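Local coordinates for protein heat-inducible transcription repressor HrcA (Thermotoga maritima, PDB 1STZ) that is predicted to repress class I heat-shock genes, acting as a DNA-binding negative regulator of the grpE-dnaK-dnaJ and groELS operons, at residues Asn192-Gly197 against Glu209-Ser214; Val155-Leu160 against Gln179-Trp184. All blocks are in the same frame, centred on the assembly; numbering follows the deposited sequence.

In HrcA, strand 149-154 is followed by the turn at 155-158, which leads into strand 159-166, the middle one of a three-stranded antiparallel sheet. Interaction 2 brings segment 155-160 against 179-184, just beyond the third strand, and so closes a loop of almost pure strand. Residue Trp184 begins helix 184-195, whose last turn opens interaction 1; after helix 200-205, residues 209-214 return to it and close a second, shorter loop that contains helix 200-205. The two loops run in series, neither nested nor crossed, with centres about 20 Å apart. Interaction 2 ties sheet to helix start, and interaction 1 ties helix end to the approach to helix 215-224.

Interaction 1. Residues Asn192-Gly197 against Glu209-Ser214; sequences NFLLRG and ESLKGS
Leu194 and Leu195, in the last turn of helix 184-195, meet Ser210 and Leu211 of a short 3-10 turn, an example of a helix end packing against the link between two later helices. The setting is the group of helices that follows the three-stranded antiparallel sheet of the HrcA C-terminal region. No hydrogen bond crosses the contact; the union is made by a few methyl groups and one hydroxyl.

The inner part is apolar and buried. Leu195 and Leu211 cross at about a right angle, and Leu195 CD2 lies 4.1 Å from Leu211 CD1, a comfortable van der Waals distance. Helix 215-224 covers this part, with Leu217 and Glu221 touching Leu211 and Ile224 touching Leu195, while Val150 of the sheet also reaches Leu195. Leu195 thus sits between helix 215-224 and strand 149-154, and Leu211 packs on helix 215-224. Leu194 extends the apolar patch outward, its CD1 4.2 Å from Leu211 CD2.

Toward solvent the character changes. Ser210 is exposed, and the chain beyond it carries the exposed Lys212, whose NZ turns to Glu221 in a salt bridge. Yet the closest approach of the whole contact occurs on this outer side. With chi1 at 55°, the serine hydroxyl stands between its own backbone N and carbonyl carbon and faces the helix, where the CD2 branch of Leu194 comes up against it: Ser210 OG lies only 3.1 Å from Leu194 CD2, while Leu194 CD1 remains 4.0 Å from that same OG.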
loop_
_atom_site.group_PDB
_atom_site.type_symbol
_atom_site.label_atom_id
_atom_site.label_comp_id
_atom_site.label_asym_id
_atom_site.label_seq_id
_atom_site.Cartn_x
_atom_site.Cartn_y
_atom_site.Cartn_z
ATOM N N ASN A 192 22.763 -31.797 6.100
ATOM C CA ASN A 192 23.536 -31.193 5.012
ATOM C C ASN A 192 24.318 -32.210 4.161
ATOM O O ASN A 192 24.416 -32.056 2.945
ATOM C CB ASN A 192 24.462 -30.093 5.545
ATOM C CG ASN A 192 23.763 -28.747 5.619
ATOM O OD1 ASN A 192 23.445 -28.162 4.591
ATOM N ND2 ASN A 192 23.486 -28.272 6.832
ATOM N N PHE A 193 24.842 -33.254 4.794
ATOM C CA PHE A 193 25.503 -34.342 4.073
ATOM C C PHE A 193 24.537 -35.031 3.131
ATOM O O PHE A 193 24.892 -35.338 2.002
ATOM C CB PHE A 193 26.047 -35.395 5.043
ATOM C CG PHE A 193 27.167 -34.912 5.915
ATOM C CD1 PHE A 193 27.507 -35.618 7.069
ATOM C CD2 PHE A 193 27.892 -33.757 5.598
ATOM C CE1 PHE A 193 28.535 -35.186 7.881
ATOM C CE2 PHE A 193 28.932 -33.330 6.410
ATOM C CZ PHE A 193 29.254 -34.044 7.545
ATOM N N LEU A 194 23.315 -35.256 3.609
ATOM C CA LEU A 194 22.287 -35.998 2.876
ATOM C C LEU A 194 21.599 -35.202 1.785
ATOM O O LEU A 194 21.188 -35.763 0.770
ATOM C CB LEU A 194 21.210 -36.477 3.847
ATOM C CG LEU A 194 21.652 -37.517 4.872
ATOM C CD1 LEU A 194 20.569 -37.723 5.919
ATOM C CD2 LEU A 194 22.001 -38.841 4.183
ATOM N N LEU A 195 21.450 -33.898 2.000
ATOM C CA LEU A 195 20.547 -33.089 1.197
ATOM C C LEU A 195 21.202 -32.048 0.314
ATOM O O LEU A 195 20.624 -31.649 -0.690
ATOM C CB LEU A 195 19.547 -32.395 2.116
ATOM C CG LEU A 195 18.542 -33.321 2.792
ATOM C CD1 LEU A 195 17.666 -32.510 3.693
ATOM C CD2 LEU A 195 17.704 -34.058 1.761
ATOM N N ARG A 196 22.378 -31.577 0.708
ATOM C CA ARG A 196 23.103 -30.544 -0.023
ATOM C C ARG A 196 23.557 -31.060 -1.381
ATOM O O ARG A 196 24.193 -32.095 -1.458
ATOM C CB ARG A 196 24.323 -30.135 0.802
ATOM C CG ARG A 196 25.117 -28.977 0.284
ATOM C CD ARG A 196 26.240 -28.584 1.239
ATOM N NE ARG A 196 25.852 -27.490 2.132
ATOM C CZ ARG A 196 26.615 -27.026 3.119
ATOM N NH1 ARG A 196 27.810 -27.560 3.365
ATOM N NH2 ARG A 196 26.182 -26.013 3.861
ATOM N N GLY A 197 23.230 -30.343 -2.449
ATOM C CA GLY A 197 23.532 -30.808 -3.797
ATOM C C GLY A 197 22.406 -31.614 -4.431
ATOM O O GLY A 197 22.390 -31.819 -5.642
ATOM N N GLU A 209 16.478 -42.206 0.475
ATOM C CA GLU A 209 15.935 -43.258 1.341
ATOM C C GLU A 209 16.369 -43.098 2.806
ATOM O O GLU A 209 15.617 -43.440 3.719
ATOM C CB GLU A 209 16.331 -44.659 0.807
ATOM C CG GLU A 209 15.818 -44.977 -0.604
ATOM C CD GLU A 209 15.814 -46.469 -0.954
ATOM O OE1 GLU A 209 15.283 -46.835 -2.031
ATOM O OE2 GLU A 209 16.334 -47.288 -0.168
ATOM N N SER A 210 17.564 -42.555 3.028
ATOM C CA SER A 210 18.090 -42.381 4.384
ATOM C C SER A 210 17.320 -41.378 5.261
ATOM O O SER A 210 17.570 -41.307 6.460
ATOM C CB SER A 210 19.568 -41.989 4.328
ATOM O OG SER A 210 19.740 -40.834 3.530
ATOM N N LEU A 211 16.396 -40.602 4.686
ATOM C CA LEU A 211 15.581 -39.680 5.491
ATOM C C LEU A 211 14.563 -40.367 6.436
ATOM O O LEU A 211 14.075 -39.736 7.376
ATOM C CB LEU A 211 14.867 -38.649 4.603
ATOM C CG LEU A 211 15.705 -37.492 4.043
ATOM C CD1 LEU A 211 14.806 -36.494 3.337
ATOM C CD2 LEU A 211 16.523 -36.793 5.117
ATOM N N LYS A 212 14.256 -41.647 6.215
ATOM C CA LYS A 212 13.291 -42.361 7.066
ATOM C C LYS A 212 13.939 -43.118 8.241
ATOM O O LYS A 212 13.249 -43.816 8.983
ATOM C CB LYS A 212 12.425 -43.304 6.218
ATOM C CG LYS A 212 11.260 -42.607 5.534
ATOM C CD LYS A 212 10.217 -43.584 4.993
ATOM C CE LYS A 212 8.926 -42.853 4.574
ATOM N NZ LYS A 212 9.142 -41.705 3.633
ATOM N N GLY A 213 15.248 -42.940 8.432
ATOM C CA GLY A 213 16.004 -43.665 9.445
ATOM C C GLY A 213 15.781 -43.235 10.888
ATOM O O GLY A 213 16.189 -43.940 11.807
ATOM N N SER A 214 15.159 -42.074 11.089
ATOM C CA SER A 214 14.774 -41.610 12.429
ATOM C C SER A 214 13.501 -40.748 12.373
ATOM O O SER A 214 13.046 -40.364 11.296
ATOM C CB SER A 214 15.913 -40.816 13.075
ATOM O OG SER A 214 15.944 -39.489 12.566
#

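Interaction 2. Residues Val155-Leu160 against Gln179-Trp184; sequences VSEDYL and QERLNW
Glu157 and Arg181 bring the two backbones closest, their CA atoms 7.1 Å apart. From there the touching parts, 157-160 and 181-184, run 42° apart. Leu160 CA and Trp184 CA are separated by 9.0 Å. Segment 155-160 bonds instead to the residues just before 179: Asp158 to Thr178 and Leu160 to Ile176, where strands 159-166 and 169-177 run antiparallel.

Where the backbones are closest the contact is oblique and modest. Glu157 and Arg181 cross at about a right angle, and the aliphatic Glu157 CG touches Arg181 NH2 at 3.5 Å. The charged ends stay apart, with Glu157 OE2 4.9 Å from Arg181 NH2, so any attraction between them would act through space without a salt bridge.

Residues 155-158 form the turn of the beta-hairpin between strands 149-154 and 159-166, and it contains an ST turn in which Ser156 OG accepts from Asp158 N at 3.2 Å. The same turn also meets the second subunit: Val155 O is hydrogen-bonded to Arg149 NH1 of that chain.

At the far end, beside the helix start, Leu160 makes a CH-pi contact. Its CG lies anti to the backbone N (chi1 -162°), which carries CD1 over one face of Trp184, 3.3 Å from the centroid of the six-membered ring and 12° off the normal. Phe216 meets the same indole, and Leu182 O lies 3.2 Å above the plane of the opposite face of Trp184.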
loop_
_atom_site.group_PDB
_atom_site.type_symbol
_atom_site.label_atom_id
_atom_site.label_comp_id
_atom_site.label_asym_id
_atom_site.label_seq_id
_atom_site.Cartn_x
_atom_site.Cartn_y
_atom_site.Cartn_z
ATOM N N VAL A 155 16.182 -21.601 18.636
ATOM C CA VAL A 155 15.875 -20.280 19.194
ATOM C C VAL A 155 15.651 -20.329 20.700
ATOM O O VAL A 155 15.899 -19.343 21.381
ATOM C CB VAL A 155 14.687 -19.585 18.493
ATOM C CG1 VAL A 155 15.013 -19.339 17.031
ATOM C CG2 VAL A 155 13.383 -20.372 18.628
ATOM N N SER A 156 15.206 -21.466 21.229
ATOM C CA SER A 156 15.190 -21.675 22.683
ATOM C C SER A 156 15.187 -23.164 23.024
ATOM O O SER A 156 15.331 -24.005 22.136
ATOM C CB SER A 156 13.978 -20.973 23.315
ATOM O OG SER A 156 12.765 -21.573 22.901
ATOM N N GLU A 157 15.035 -23.481 24.311
ATOM C CA GLU A 157 14.819 -24.858 24.757
ATOM C C GLU A 157 13.608 -25.468 24.049
ATOM O O GLU A 157 13.623 -26.650 23.708
ATOM C CB GLU A 157 14.604 -24.925 26.281
ATOM C CG GLU A 157 15.883 -24.913 27.114
ATOM C CD GLU A 157 15.624 -24.844 28.617
ATOM O OE1 GLU A 157 14.634 -24.203 29.034
ATOM O OE2 GLU A 157 16.412 -25.429 29.392
ATOM N N ASP A 158 12.576 -24.655 23.816
ATOM C CA ASP A 158 11.291 -25.133 23.304
ATOM C C ASP A 158 11.128 -25.101 21.791
ATOM O O ASP A 158 10.290 -25.817 21.259
ATOM C CB ASP A 158 10.151 -24.320 23.922
ATOM C CG ASP A 158 10.155 -24.370 25.431
ATOM O OD1 ASP A 158 10.506 -25.431 25.993
ATOM O OD2 ASP A 158 9.835 -23.394 26.138
ATOM N N TYR A 159 11.916 -24.284 21.095
ATOM C CA TYR A 159 11.672 -24.032 19.678
ATOM C C TYR A 159 12.906 -24.137 18.786
ATOM O O TYR A 159 14.007 -23.774 19.165
ATOM C CB TYR A 159 11.024 -22.653 19.509
ATOM C CG TYR A 159 9.721 -22.488 20.266
ATOM C CD1 TYR A 159 9.632 -21.646 21.372
ATOM C CD2 TYR A 159 8.580 -23.179 19.880
ATOM C CE1 TYR A 159 8.438 -21.497 22.068
ATOM C CE2 TYR A 159 7.386 -23.038 20.572
ATOM C CZ TYR A 159 7.320 -22.195 21.656
ATOM O OH TYR A 159 6.135 -22.059 22.333
ATOM N N LEU A 160 12.675 -24.612 17.574
ATOM C CA LEU A 160 13.695 -24.783 16.551
ATOM C C LEU A 160 13.175 -24.184 15.258
ATOM O O LEU A 160 12.004 -24.343 14.954
ATOM C CB LEU A 160 13.927 -26.281 16.338
ATOM C CG LEU A 160 15.200 -26.771 15.653
ATOM C CD1 LEU A 160 15.575 -28.167 16.162
ATOM C CD2 LEU A 160 15.044 -26.794 14.154
ATOM N N GLN A 179 10.229 -30.646 22.898
ATOM C CA GLN A 179 10.147 -30.844 24.356
ATOM C C GLN A 179 11.341 -31.610 24.936
ATOM O O GLN A 179 11.503 -31.663 26.165
ATOM C CB GLN A 179 8.844 -31.559 24.742
ATOM C CG GLN A 179 7.554 -30.907 24.194
ATOM C CD GLN A 179 7.262 -29.524 24.782
ATOM O OE1 GLN A 179 7.017 -28.572 24.037
ATOM N NE2 GLN A 179 7.261 -29.422 26.112
ATOM N N GLU A 180 12.162 -32.213 24.070
ATOM C CA GLU A 180 13.411 -32.863 24.510
ATOM C C GLU A 180 14.591 -32.521 23.586
ATOM O O GLU A 180 14.516 -32.709 22.372
ATOM C CB GLU A 180 13.237 -34.387 24.597
ATOM C CG GLU A 180 12.370 -34.874 25.757
ATOM C CD GLU A 180 13.083 -34.851 27.100
ATOM O OE1 GLU A 180 13.395 -35.939 27.635
ATOM O OE2 GLU A 180 13.325 -33.748 27.637
ATOM N N ARG A 181 15.675 -32.030 24.183
ATOM C CA ARG A 181 16.859 -31.582 23.444
ATOM C C ARG A 181 17.656 -32.736 22.819
ATOM O O ARG A 181 18.104 -33.649 23.523
ATOM C CB ARG A 181 17.791 -30.772 24.369
ATOM C CG ARG A 181 18.770 -29.860 23.623
ATOM C CD ARG A 181 19.822 -29.161 24.514
ATOM N NE ARG A 181 19.354 -27.898 25.105
ATOM C CZ ARG A 181 19.079 -26.774 24.426
ATOM N NH1 ARG A 181 19.213 -26.706 23.098
ATOM N NH2 ARG A 181 18.654 -25.700 25.089
ATOM N N LEU A 182 17.816 -32.688 21.496
ATOM C CA LEU A 182 18.795 -33.508 20.780
ATOM C C LEU A 182 19.963 -32.597 20.402
ATOM O O LEU A 182 19.883 -31.381 20.589
ATOM C CB LEU A 182 18.176 -34.138 19.532
ATOM C CG LEU A 182 16.814 -34.816 19.707
ATOM C CD1 LEU A 182 16.237 -35.223 18.349
ATOM C CD2 LEU A 182 16.903 -36.015 20.636
ATOM N N ASN A 183 21.048 -33.174 19.889
ATOM C CA ASN A 183 22.210 -32.386 19.479
ATOM C C ASN A 183 21.953 -31.808 18.090
ATOM O O ASN A 183 22.051 -32.511 17.081
ATOM C CB ASN A 183 23.490 -33.227 19.507
ATOM C CG ASN A 183 24.751 -32.371 19.509
ATOM O OD1 ASN A 183 24.903 -31.457 18.688
ATOM N ND2 ASN A 183 25.657 -32.661 20.429
ATOM N N TRP A 184 21.589 -30.527 18.051
ATOM C CA TRP A 184 21.073 -29.920 16.832
ATOM C C TRP A 184 22.178 -29.598 15.832
ATOM O O TRP A 184 21.976 -29.715 14.632
ATOM C CB TRP A 184 20.229 -28.677 17.166
ATOM C CG TRP A 184 19.077 -29.000 18.074
ATOM C CD1 TRP A 184 18.871 -28.533 19.339
ATOM C CD2 TRP A 184 17.991 -29.894 17.797
ATOM N NE1 TRP A 184 17.726 -29.081 19.868
ATOM C CE2 TRP A 184 17.161 -29.913 18.937
ATOM C CE3 TRP A 184 17.631 -30.681 16.696
ATOM C CZ2 TRP A 184 16.006 -30.686 19.011
ATOM C CZ3 TRP A 184 16.472 -31.440 16.763
ATOM C CH2 TRP A 184 15.676 -31.436 17.914
#